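Local coordinates for aminoacyl-tRNA synthetase (Cryptosporidium parvum, PDB 5F9Z), which probably ligates proline to its cognate tRNA at the expense of ATP, as a class II prolyl-tRNA synthetase, and binds the inhibitor halofuginone together with an ATP analogue, at residues Q68-Q72 with H73-N77; W273-T276 with T277-G281. All blocks are in the same frame, centred on the assembly; numbering follows the deposited sequence.

Interaction 1 comes first, where helix 53-71 ends and the chain turns into strand 76-77; interaction 2 follows some two hundred residues later, where strand 265-276 gives way to helix 278-287. Their centres lie about 18 Å apart, yet they meet through one side chain: the indole of Trp273 packs against Val75 through CH2 (3.9 Å to Val75 CG1) and against Ile70 through CZ3 (3.9 Å to Ile70 CG2). Strands 144-153 and 168-178 link strand 76-77 to strand 265-276. Interaction 2 borders both ligands, whereas interaction 1 lies further from the chain centre, the Val75 side chain about 12 Å from halofuginone, so that the helix end packs against the indole of a pocket-lining residue.

Interaction 1: residues Q68-Q72 with H73-N77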
ATOM      1  N   GLN A  68       7.058  13.242  -6.117  1.00 21.93           N
ATOM      2  CA  GLN A  68       6.678  14.634  -6.332  1.00 23.16           C
ATOM      3  C   GLN A  68       6.099  15.257  -5.068  1.00 25.62           C
ATOM      4  O   GLN A  68       6.219  16.471  -4.867  1.00 27.63           O
ATOM      5  CB  GLN A  68       5.675  14.735  -7.482  1.00 21.33           C
ATOM      6  N   LYS A  69       5.476  14.447  -4.208  1.00 23.92           N
ATOM      7  CA  LYS A  69       4.901  14.972  -2.974  1.00 25.30           C
ATOM      8  C   LYS A  69       5.988  15.407  -1.998  1.00 22.04           C
ATOM      9  O   LYS A  69       5.919  16.500  -1.425  1.00 21.32           O
ATOM     10  CB  LYS A  69       3.990  13.926  -2.330  1.00 29.30           C
ATOM     11  CG  LYS A  69       2.713  13.644  -3.100  1.00 32.15           C
ATOM     12  CD  LYS A  69       1.833  14.879  -3.190  1.00 36.63           C
ATOM     13  CE  LYS A  69       0.521  14.569  -3.894  1.00 38.57           C
ATOM     14  NZ  LYS A  69      -0.340  15.776  -4.021  1.00 38.93           N
ATOM     15  N   ILE A  70       7.000  14.560  -1.790  1.00 22.56           N
ATOM     16  CA  ILE A  70       8.037  14.890  -0.816  1.00 23.38           C
ATOM     17  C   ILE A  70       8.955  15.983  -1.346  1.00 23.23           C
ATOM     18  O   ILE A  70       9.568  16.717  -0.562  1.00 25.55           O
ATOM     19  CB  ILE A  70       8.831  13.631  -0.420  1.00 22.15           C
ATOM     20  CG1 ILE A  70       9.403  12.941  -1.659  1.00 20.61           C
ATOM     21  CG2 ILE A  70       7.952  12.685   0.371  1.00 20.38           C
ATOM     22  CD1 ILE A  70      10.263  11.735  -1.338  1.00 19.51           C
ATOM     23  N   LYS A  71       9.070  16.116  -2.669  1.00 22.16           N
ATOM     24  CA  LYS A  71       9.819  17.233  -3.230  1.00 23.21           C
ATOM     25  C   LYS A  71       9.162  18.573  -2.927  1.00 25.99           C
ATOM     26  O   LYS A  71       9.848  19.601  -2.938  1.00 27.27           O
ATOM     27  CB  LYS A  71       9.986  17.051  -4.740  1.00 22.58           C
ATOM     28  CG  LYS A  71      11.117  16.109  -5.123  1.00 24.75           C
ATOM     29  CD  LYS A  71      11.164  15.869  -6.627  1.00 25.64           C
ATOM     30  CE  LYS A  71      12.483  15.234  -7.042  1.00 23.05           C
ATOM     31  NZ  LYS A  71      12.793  14.002  -6.263  1.00 22.15           N
ATOM     32  N   GLN A  72       7.855  18.586  -2.653  1.00 27.24           N
ATOM     33  CA  GLN A  72       7.195  19.805  -2.201  1.00 30.29           C
ATOM     34  C   GLN A  72       7.695  20.258  -0.837  1.00 31.14           C
ATOM     35  O   GLN A  72       7.566  21.440  -0.503  1.00 34.22           O
ATOM     36  CB  GLN A  72       5.680  19.602  -2.144  1.00 34.70           C
ATOM     37  CG  GLN A  72       4.900  20.351  -3.212  1.00 39.02           C
ATOM     38  CD  GLN A  72       5.044  19.734  -4.588  1.00 40.95           C
ATOM     39  OE1 GLN A  72       4.192  18.961  -5.027  1.00 42.90           O
ATOM     40  NE2 GLN A  72       6.123  20.076  -5.280  1.00 41.76           N
ATOM     41  N   HIS A  73       8.256  19.345  -0.044  1.00 28.62           N
ATOM     42  CA  HIS A  73       8.792  19.667   1.271  1.00 27.60           C
ATOM     43  C   HIS A  73      10.315  19.624   1.293  1.00 27.04           C
ATOM     44  O   HIS A  73      10.913  19.425   2.355  1.00 27.01           O
ATOM     45  CB  HIS A  73       8.202  18.722   2.318  1.00 27.66           C
ATOM     46  CG  HIS A  73       6.712  18.605   2.242  1.00 27.00           C
ATOM     47  ND1 HIS A  73       5.863  19.537   2.797  1.00 28.16           N
ATOM     48  CD2 HIS A  73       5.920  17.676   1.655  1.00 25.58           C
ATOM     49  CE1 HIS A  73       4.612  19.184   2.563  1.00 27.08           C
ATOM     50  NE2 HIS A  73       4.618  18.057   1.874  1.00 26.65           N
ATOM     51  N   ASP A  74      10.949  19.799   0.129  1.00 27.92           N
ATOM     52  CA  ASP A  74      12.403  19.921   0.007  1.00 29.23           C
ATOM     53  C   ASP A  74      13.129  18.650   0.439  1.00 27.42           C
ATOM     54  O   ASP A  74      14.273  18.703   0.898  1.00 28.98           O
ATOM     55  CB  ASP A  74      12.925  21.129   0.790  1.00 32.86           C
ATOM     56  CG  ASP A  74      12.231  22.417   0.398  1.00 37.48           C
ATOM     57  OD1 ASP A  74      11.949  22.599  -0.805  1.00 38.91           O
ATOM     58  OD2 ASP A  74      11.961  23.244   1.293  1.00 40.29           O
ATOM     59  N   VAL A  75      12.480  17.499   0.294  1.00 25.18           N
ATOM     60  CA  VAL A  75      13.136  16.222   0.554  1.00 25.77           C
ATOM     61  C   VAL A  75      13.952  15.846  -0.677  1.00 25.33           C
ATOM     62  O   VAL A  75      13.415  15.753  -1.785  1.00 22.39           O
ATOM     63  CB  VAL A  75      12.116  15.129   0.899  1.00 24.73           C
ATOM     64  CG1 VAL A  75      12.829  13.832   1.241  1.00 24.29           C
ATOM     65  CG2 VAL A  75      11.234  15.575   2.050  1.00 24.08           C
ATOM     66  N   GLN A  76      15.250  15.637  -0.485  1.00 27.22           N
ATOM     67  CA  GLN A  76      16.159  15.324  -1.577  1.00 27.27           C
ATOM     68  C   GLN A  76      16.427  13.827  -1.630  1.00 26.59           C
ATOM     69  O   GLN A  76      16.532  13.165  -0.593  1.00 27.67           O
ATOM     70  CB  GLN A  76      17.479  16.083  -1.426  1.00 28.57           C
ATOM     71  CG  GLN A  76      17.361  17.576  -1.669  1.00 30.73           C
ATOM     72  CD  GLN A  76      18.694  18.288  -1.570  1.00 33.36           C
ATOM     73  OE1 GLN A  76      19.536  17.942  -0.740  1.00 34.87           O
ATOM     74  NE2 GLN A  76      18.897  19.286  -2.423  1.00 33.95           N
ATOM     75  N   ASN A  77      16.536  13.299  -2.844  1.00 26.17           N
ATOM     76  CA  ASN A  77      16.809  11.884  -3.046  1.00 24.54           C
ATOM     77  C   ASN A  77      18.308  11.631  -3.101  1.00 23.97           C
ATOM     78  O   ASN A  77      19.065  12.410  -3.689  1.00 25.71           O
ATOM     79  CB  ASN A  77      16.145  11.378  -4.328  1.00 23.79           C
ATOM     80  CG  ASN A  77      14.651  11.193  -4.175  1.00 22.90           C
ATOM     81  OD1 ASN A  77      14.134  11.120  -3.059  1.00 23.44           O
ATOM     82  ND2 ASN A  77      13.946  11.107  -5.297  1.00 20.09           N
TER
HETATM   83  O   HOH W   1      12.733  13.589  -3.264  1.00 31.83           O
HETATM   84  O   HOH W   2      15.803  14.852  -5.575  1.00 47.16           O
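The carbonyl oxygen of Ile70 is gripped by two backbone N-H groups that arrive from opposite faces of its plane. His73 N lies 3.0 Å from Ile70 O and well above that plane, whereas Val75 N, 3.1 Å from Ile70 O, is tilted less from it and makes the straighter bond (158° at the hydrogen). Asp74 N adds a weak bond to Lys71 O. Beside these bonds Val75 points its CB at the helix, 3.8 Å from Ile70 CB, and the two branched chains pack obliquely, with strand 144-153 also against them. The His73 ring lies with Gln72 CB over one face, and its CD2 comes 3.3 Å from Lys69 O. On the other flank the Lys71 chain runs extended until it bends at its last torsion (chi4 53°), which brings NZ to two waters: one bridges to Val75 O and weakly to Asn77 OD1, the other to Asn77 N. Asp67 takes both a salt bridge from Lys71 NZ and a hydrogen bond from Asn77 ND2, and so holds these two donors near each other. With Asp74 at positive phi (64°) as the C-prime residue, the arrangement is a Schellman motif closing helix 53-71.

Interaction 2: residues W273-T276 with T277-G281; sequences WGLT and TRAIG. With ANP (phosphoaminophosphonic acid-adenylate ester), chain D; HFG (7-bromo-6-chloro-3-{3-[(2R,3S)-3-hydroxypiperidin-2-yl]-2-oxopropyl}quinazolin-4(3H)-one), chain E.
Thr276 meets both the start of the next helix and the bound nucleotide analogue. Its CB sits 3.5 Å from N3 of the adenine. From it, OG1 lies between the backbone N and the carbonyl carbon (chi1 69°), a position from which it serves two partners: it donates to ANP N3 at 2.8 Å and accepts from Arg278 N at 3.1 Å, the latter N-H pointing fairly straight at OG1. The methyl CG2 turns to the ribose and is pressed close to it, 3.1 Å from ANP O4'. The backbone of the same residue adds a bond: Thr276 O receives Ala279 N at 3.3 Å in a nearly straight line (169°), although the donor stands above the carbonyl plane.

Here strand 265-276 of the class II synthetase core passes into helix 278-287, a strand-helix unit consistent with motif 3, whose arginine lies at the ATP; the hydroxyl that caps the first turn of that helix also donates to N3 of the adenine. Upstream on the same strand, Trp273 and Gly274 line the halofuginone pocket, with Gly274 N 3.6 Å from HFG C4' of the piperidine ring.

The Arg278 chain starts out extended before bending at chi3 (-69°), which lays the guanidinium across the junction of ribose and adenine. ANP C2' covers one face of the group, off-centre, while NH1 approaches ANP O2' to 3.2 Å. Two backbone carbonyls would hold it in this rotation, Ile164 O receiving NE and Gln239 O receiving NH1. On the face of the strand turned from the nucleotide, Leu275 CD2 makes a loose apolar contact with Ala279 CB at 4.4 Å, and Trp59 of helix 53-71 packs against Leu275, Thr277 and Ile280.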
ATOM      1  N   TRP A 273      10.474   7.488   7.873  1.00 23.01           N
ATOM      2  CA  TRP A 273       9.186   7.059   7.350  1.00 21.42           C
ATOM      3  C   TRP A 273       9.416   6.166   6.139  1.00 22.33           C
ATOM      4  O   TRP A 273      10.389   6.339   5.400  1.00 23.33           O
ATOM      5  CB  TRP A 273       8.310   8.266   6.985  1.00 19.83           C
ATOM      6  CG  TRP A 273       9.094   9.534   6.729  1.00 20.84           C
ATOM      7  CD1 TRP A 273       9.603  10.387   7.667  1.00 22.78           C
ATOM      8  CD2 TRP A 273       9.451  10.086   5.455  1.00 21.01           C
ATOM      9  NE1 TRP A 273      10.257  11.428   7.056  1.00 22.96           N
ATOM     10  CE2 TRP A 273      10.176  11.269   5.699  1.00 21.79           C
ATOM     11  CE3 TRP A 273       9.226   9.697   4.133  1.00 19.94           C
ATOM     12  CZ2 TRP A 273      10.679  12.062   4.668  1.00 20.12           C
ATOM     13  CZ3 TRP A 273       9.725  10.486   3.113  1.00 18.74           C
ATOM     14  CH2 TRP A 273      10.444  11.654   3.385  1.00 19.84           C
ATOM     15  N   GLY A 274       8.518   5.210   5.945  1.00 23.19           N
ATOM     16  CA  GLY A 274       8.699   4.216   4.901  1.00 22.76           C
ATOM     17  C   GLY A 274       7.386   3.730   4.332  1.00 24.65           C
ATOM     18  O   GLY A 274       6.374   3.642   5.035  1.00 25.04           O
ATOM     19  N   LEU A 275       7.411   3.411   3.038  1.00 25.80           N
ATOM     20  CA  LEU A 275       6.296   2.795   2.332  1.00 24.07           C
ATOM     21  C   LEU A 275       6.867   1.791   1.343  1.00 23.74           C
ATOM     22  O   LEU A 275       7.859   2.077   0.668  1.00 24.57           O
ATOM     23  CB  LEU A 275       5.435   3.841   1.604  1.00 24.40           C
ATOM     24  CG  LEU A 275       4.190   3.357   0.850  1.00 26.79           C
ATOM     25  CD1 LEU A 275       3.073   4.380   0.961  1.00 26.70           C
ATOM     26  CD2 LEU A 275       4.500   3.083  -0.616  1.00 28.97           C
ATOM     27  N   THR A 276       6.242   0.622   1.258  1.00 23.82           N
ATOM     28  CA  THR A 276       6.771  -0.494   0.486  1.00 21.89           C
ATOM     29  C   THR A 276       5.776  -0.920  -0.588  1.00 22.97           C
ATOM     30  O   THR A 276       4.668  -0.384  -0.697  1.00 23.54           O
ATOM     31  CB  THR A 276       7.087  -1.684   1.395  1.00 20.01           C
ATOM     32  OG1 THR A 276       5.860  -2.231   1.888  1.00 18.80           O
ATOM     33  CG2 THR A 276       7.936  -1.246   2.567  1.00 15.46           C
ATOM     34  N   THR A 277       6.186  -1.919  -1.377  1.00 21.92           N
ATOM     35  CA  THR A 277       5.324  -2.553  -2.368  1.00 21.45           C
ATOM     36  C   THR A 277       4.134  -3.274  -1.746  1.00 23.06           C
ATOM     37  O   THR A 277       3.292  -3.785  -2.492  1.00 22.61           O
ATOM     38  CB  THR A 277       6.136  -3.535  -3.217  1.00 20.25           C
ATOM     39  OG1 THR A 277       7.029  -4.270  -2.372  1.00 19.07           O
ATOM     40  CG2 THR A 277       6.935  -2.789  -4.270  1.00 17.61           C
ATOM     41  N   ARG A 278       4.056  -3.342  -0.413  1.00 24.46           N
ATOM     42  CA  ARG A 278       2.862  -3.864   0.248  1.00 24.72           C
ATOM     43  C   ARG A 278       1.609  -3.105  -0.170  1.00 25.29           C
ATOM     44  O   ARG A 278       0.520  -3.690  -0.233  1.00 25.59           O
ATOM     45  CB  ARG A 278       3.049  -3.798   1.766  1.00 24.96           C
ATOM     46  CG  ARG A 278       1.778  -3.969   2.578  1.00 26.78           C
ATOM     47  CD  ARG A 278       2.054  -3.826   4.064  1.00 28.18           C
ATOM     48  NE  ARG A 278       2.846  -4.935   4.587  1.00 30.65           N
ATOM     49  CZ  ARG A 278       3.037  -5.170   5.881  1.00 32.50           C
ATOM     50  NH1 ARG A 278       2.489  -4.372   6.788  1.00 32.28           N
ATOM     51  NH2 ARG A 278       3.772  -6.203   6.270  1.00 33.45           N
ATOM     52  N   ALA A 279       1.745  -1.810  -0.467  1.00 25.27           N
ATOM     53  CA  ALA A 279       0.597  -1.007  -0.881  1.00 25.10           C
ATOM     54  C   ALA A 279      -0.107  -1.620  -2.083  1.00 24.04           C
ATOM     55  O   ALA A 279      -1.337  -1.551  -2.193  1.00 24.29           O
ATOM     56  CB  ALA A 279       1.044   0.420  -1.197  1.00 25.02           C
ATOM     57  N   ILE A 280       0.655  -2.225  -2.994  1.00 24.11           N
ATOM     58  CA  ILE A 280       0.053  -2.859  -4.163  1.00 23.60           C
ATOM     59  C   ILE A 280      -0.812  -4.038  -3.738  1.00 24.71           C
ATOM     60  O   ILE A 280      -1.946  -4.197  -4.204  1.00 27.58           O
ATOM     61  CB  ILE A 280       1.144  -3.287  -5.160  1.00 21.53           C
ATOM     62  CG1 ILE A 280       2.014  -2.086  -5.541  1.00 20.35           C
ATOM     63  CG2 ILE A 280       0.518  -3.913  -6.399  1.00 19.84           C
ATOM     64  CD1 ILE A 280       3.127  -2.419  -6.511  1.00 21.29           C
ATOM     65  N   GLY A 281      -0.295  -4.873  -2.834  1.00 22.59           N
ATOM     66  CA  GLY A 281      -1.057  -6.028  -2.387  1.00 22.82           C
ATOM     67  C   GLY A 281      -2.329  -5.647  -1.654  1.00 24.02           C
ATOM     68  O   GLY A 281      -3.384  -6.249  -1.871  1.00 24.36           O
TER
HETATM   69  PG  ANP D 701       6.421  -5.793  10.834  1.00 35.98           P
HETATM   70  O1G ANP D 701       6.437  -6.280  12.248  1.00 36.83           O
HETATM   71  O2G ANP D 701       5.084  -6.261  10.142  1.00 37.53           O
HETATM   72  O3G ANP D 701       7.648  -6.405  10.046  1.00 33.56           O
HETATM   73  PB  ANP D 701       8.027  -3.507  10.500  1.00 33.27           P
HETATM   74  O1B ANP D 701       8.539  -2.682  11.716  1.00 34.34           O
HETATM   75  O2B ANP D 701       8.976  -4.629  10.229  1.00 29.25           O
HETATM   76  N3B ANP D 701       6.489  -4.099  10.824  1.00 34.60           N
HETATM   77  PA  ANP D 701       8.910  -1.365   9.022  1.00 32.60           P
HETATM   78  O1A ANP D 701      10.321  -1.769   9.205  1.00 31.72           O
HETATM   79  O2A ANP D 701       8.449  -0.246   9.959  1.00 32.73           O
HETATM   80  O3A ANP D 701       7.926  -2.592   9.243  1.00 33.68           O
HETATM   81  O5' ANP D 701       8.719  -0.958   7.501  1.00 33.97           O
HETATM   82  C5' ANP D 701       7.852   0.130   7.111  1.00 32.38           C
HETATM   83  C4' ANP D 701       6.607  -0.438   6.475  1.00 30.88           C
HETATM   84  O4' ANP D 701       6.984  -1.396   5.470  1.00 30.42           O
HETATM   85  C3' ANP D 701       5.682  -1.199   7.416  1.00 31.00           C
HETATM   86  O3' ANP D 701       4.770  -0.309   8.048  1.00 32.89           O
HETATM   87  C2' ANP D 701       4.964  -2.167   6.471  1.00 31.12           C
HETATM   88  O2' ANP D 701       3.796  -1.580   5.908  1.00 31.49           O
HETATM   89  C1' ANP D 701       6.013  -2.423   5.380  1.00 30.23           C
HETATM   90  N9  ANP D 701       6.700  -3.707   5.491  1.00 30.24           N
HETATM   91  C8  ANP D 701       7.332  -4.215   6.596  1.00 30.26           C
HETATM   92  N7  ANP D 701       7.876  -5.393   6.406  1.00 29.98           N
HETATM   93  C5  ANP D 701       7.589  -5.676   5.079  1.00 30.23           C
HETATM   94  C6  ANP D 701       7.892  -6.781   4.258  1.00 31.51           C
HETATM   95  N6  ANP D 701       8.577  -7.849   4.671  1.00 30.98           N
HETATM   96  N1  ANP D 701       7.456  -6.749   2.977  1.00 31.78           N
HETATM   97  C2  ANP D 701       6.769  -5.682   2.558  1.00 30.35           C
HETATM   98  N3  ANP D 701       6.425  -4.586   3.240  1.00 30.02           N
HETATM   99  C4  ANP D 701       6.868  -4.645   4.501  1.00 30.17           C
HETATM  100  O4' HFG E 702      13.036   0.114   9.737  1.00 34.77           O
HETATM  101  C21 HFG E 702      12.484   0.419  10.755  1.00 34.31           C
HETATM  102  C3' HFG E 702      12.111   1.892  11.036  1.00 33.19           C
HETATM  103  C2' HFG E 702      12.109   2.766   9.780  1.00 30.75           C
HETATM  104  N1' HFG E 702      13.361   2.737   9.151  1.00 29.62           N
HETATM  105  C6' HFG E 702      13.268   3.140   7.779  1.00 30.42           C
HETATM  106  C5' HFG E 702      11.978   3.906   7.479  1.00 30.70           C
HETATM  107  C4' HFG E 702      10.808   3.122   7.744  1.00 29.63           C
HETATM  108  C39 HFG E 702      10.998   2.254   8.840  1.00 30.25           C
HETATM  109  O7' HFG E 702       9.710   2.143   9.641  1.00 30.95           O
HETATM  110  C1' HFG E 702      12.109  -0.734  11.866  1.00 34.29           C
HETATM  111  N3  HFG E 702      12.899  -2.004  11.571  1.00 34.63           N
HETATM  112  C4  HFG E 702      14.272  -2.023  11.773  1.00 36.81           C
HETATM  113  O11 HFG E 702      14.853  -1.019  12.190  1.00 37.67           O
HETATM  114  C10 HFG E 702      14.979  -3.160  11.510  1.00 38.27           C
HETATM  115  C5  HFG E 702      16.406  -3.218  11.710  1.00 39.94           C
HETATM  116  C2  HFG E 702      12.278  -3.077  11.129  1.00 34.54           C
HETATM  117  N1  HFG E 702      12.939  -4.212  10.857  1.00 35.65           N
HETATM  118  C9  HFG E 702      14.292  -4.265  11.046  1.00 38.22           C
HETATM  119  C8  HFG E 702      14.986  -5.451  10.763  1.00 41.16           C
HETATM  120  C7  HFG E 702      16.388  -5.504  10.959  1.00 45.97           C
HETATM  121 BR1  HFG E 702      17.350  -7.160  10.562  1.00 55.64          BR
HETATM  122  C6  HFG E 702      17.085  -4.381  11.432  1.00 42.82           C
HETATM  123 CL1  HFG E 702      18.830  -4.455  11.674  1.00 43.53          CL